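Local coordinates for protein DNA-(apurinic or apyrimidinic site) endonuclease 2 (Xenopus laevis, PDB 6WCD) that cleaves DNA as a weak AP endonuclease in base excision repair and as a 3'-5' exonuclease that resects ends in the oxidative-damage checkpoint response, at residues Q111-E116 / K154-R159. Sequence-based numbering, arbitrary orientation. Where two conformers were deposited one is given.
Sequences QSLDQE and KTYKLR. With BU1 (1,4-butanediol), chain G.
Leu113 lays its CD2 methyl over one face of the Tyr156 ring, 3.6 Å above the plane and offset toward the rim, a CH-pi contact in which CD2 approaches CE1 to 3.7 Å. At the ring's edge, near its plane, lies the carbonyl of Ser112. The carboxylate of Glu116 comes in obliquely, its plane turned 25° from the ring, and meets the phenol tip to tip: its CD stands 3.1 Å from Tyr156 OH. Leu113 and Tyr156, by contrast, slide past each other in opposite directions. Tyr156 holds CG anti to its backbone N (chi1 -177°), and the ring beyond it brings OH to Ser112. There OH donates to Ser112 O at 2.8 Å, with a C=O...donor angle of 135° and the donor tilted out of the carbonyl plane. Glu116 makes no hydrogen bond to the phenol; its OE1 forms salt bridges with Arg118 and Arg153, and Arg153 also makes a cation-pi contact with Tyr156. The same Leu113 methyl, CD2, also nears Arg159 CB at 4.3 Å, while the guanidinium of Arg159 leads away from segment 111-116 to a salt bridge with Glu109, earlier on helix 107-114. A phenylalanine in place of Tyr156 would probably leave Ser112 O without this donor and Glu116 CD without the hydroxyl it meets. In this nuclease domain of the DNase I-like fold, the phenol bond, an apolar face and the Arg159-Glu109 salt bridge thus join helices 107-114 and 152-173, with the nearby Glu116 charge probably balanced by its two arginines.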
# COMPACT_ATOMS: atom_id res chain seq x y z
N GLN A 111 19.17 -0.22 3.90
CA GLN A 111 19.17 -0.95 2.64
C GLN A 111 18.38 -2.24 2.79
O GLN A 111 17.59 -2.61 1.92
CB GLN A 111 20.61 -1.25 2.19
CG GLN A 111 20.67 -1.94 0.84
CD GLN A 111 21.88 -1.52 0.02
OE1 GLN A 111 22.76 -0.80 0.50
NE2 GLN A 111 21.92 -1.96 -1.24
N SER A 112 18.58 -2.92 3.90
CA SER A 112 17.88 -4.18 4.12
C SER A 112 16.39 -4.00 4.18
O SER A 112 15.63 -4.83 3.67
CB SER A 112 18.33 -4.83 5.40
OG SER A 112 19.67 -5.23 5.28
N LEU A 113 15.93 -2.91 4.83
CA LEU A 113 14.51 -2.66 4.96
C LEU A 113 13.88 -2.26 3.65
O LEU A 113 12.66 -2.41 3.48
CB LEU A 113 14.28 -1.57 6.03
CG LEU A 113 14.55 -1.97 7.44
CD1 LEU A 113 14.70 -0.81 8.39
CD2 LEU A 113 13.43 -2.95 7.91
N ASP A 114 14.65 -1.71 2.69
CA ASP A 114 14.13 -1.24 1.43
C ASP A 114 14.38 -2.16 0.24
O ASP A 114 13.77 -1.95 -0.82
CB ASP A 114 14.69 0.15 1.11
CG ASP A 114 13.78 1.24 1.55
OD1 ASP A 114 12.65 0.97 2.03
OD2 ASP A 114 14.19 2.42 1.37
N GLN A 115 15.13 -3.25 0.41
CA GLN A 115 15.51 -4.06 -0.74
C GLN A 115 14.55 -5.19 -1.06
O GLN A 115 14.87 -6.02 -1.92
CB GLN A 115 16.92 -4.63 -0.54
CG GLN A 115 16.98 -5.67 0.53
CD GLN A 115 18.38 -6.24 0.74
OE1 GLN A 115 19.35 -5.82 0.10
NE2 GLN A 115 18.49 -7.18 1.67
N GLU A 116 13.43 -5.31 -0.38
CA GLU A 116 12.53 -6.43 -0.60
C GLU A 116 11.26 -6.04 -1.37
O GLU A 116 10.31 -6.81 -1.44
CB GLU A 116 12.13 -7.08 0.73
CG GLU A 116 13.31 -7.71 1.43
CD GLU A 116 12.96 -8.54 2.68
OE1 GLU A 116 11.75 -8.73 3.03
OE2 GLU A 116 13.95 -9.00 3.34
N LYS A 154 11.13 -11.13 13.03
CA LYS A 154 10.24 -10.34 13.88
C LYS A 154 10.81 -8.95 14.11
O LYS A 154 10.10 -7.95 14.04
CB LYS A 154 9.99 -11.05 15.20
CG LYS A 154 8.96 -10.35 16.06
CD LYS A 154 8.87 -11.04 17.44
CE LYS A 154 7.95 -10.27 18.37
NZ LYS A 154 7.71 -10.97 19.67
N THR A 155 12.12 -8.89 14.33
CA THR A 155 12.78 -7.60 14.49
C THR A 155 12.69 -6.79 13.21
O THR A 155 12.34 -5.60 13.23
CB THR A 155 14.25 -7.82 14.83
OG1 THR A 155 14.37 -8.66 15.98
CG2 THR A 155 14.94 -6.51 15.11
N TYR A 156 12.91 -7.44 12.07
CA TYR A 156 12.77 -6.76 10.79
C TYR A 156 11.40 -6.12 10.64
O TYR A 156 11.26 -5.00 10.20
CB TYR A 156 13.08 -7.79 9.67
CG TYR A 156 13.06 -7.29 8.25
CD1 TYR A 156 14.17 -6.70 7.71
CD2 TYR A 156 11.97 -7.45 7.45
CE1 TYR A 156 14.16 -6.21 6.41
CE2 TYR A 156 11.93 -6.95 6.14
CZ TYR A 156 13.10 -6.39 5.64
OH TYR A 156 13.09 -5.89 4.33
N LYS A 157 10.34 -6.86 10.99
CA LYS A 157 8.99 -6.37 10.84
C LYS A 157 8.76 -5.10 11.69
O LYS A 157 8.17 -4.11 11.21
CB LYS A 157 8.01 -7.49 11.23
CG LYS A 157 6.54 -7.06 11.08
CD LYS A 157 5.60 -8.18 11.57
CE LYS A 157 4.16 -7.77 11.24
NZ LYS A 157 3.16 -8.76 11.72
N LEU A 158 9.22 -5.15 12.95
CA LEU A 158 9.00 -4.01 13.86
C LEU A 158 9.82 -2.81 13.39
O LEU A 158 9.34 -1.67 13.46
CB LEU A 158 9.31 -4.41 15.29
CG LEU A 158 8.44 -5.57 15.81
CD1 LEU A 158 8.92 -6.05 17.17
CD2 LEU A 158 7.01 -5.09 15.93
N ARG A 159 11.04 -3.06 12.90
CA ARG A 159 11.84 -1.96 12.36
C ARG A 159 11.25 -1.38 11.10
O ARG A 159 11.30 -0.16 10.89
CB ARG A 159 13.27 -2.44 12.16
CG ARG A 159 13.98 -2.80 13.48
CD ARG A 159 14.23 -1.60 14.31
NE ARG A 159 15.41 -0.90 13.80
CZ ARG A 159 16.01 0.08 14.44
NH1 ARG A 159 15.47 0.56 15.55
NH2 ARG A 159 17.16 0.56 13.97
C1 BU1 G . 1.14 -9.33 14.04
C2 BU1 G . 1.89 -8.24 14.82
C3 BU1 G . 3.41 -8.34 14.68
C4 BU1 G . 4.10 -8.48 16.04
O5 BU1 G . -0.08 -9.62 14.67
O6 BU1 G . 5.17 -9.38 15.91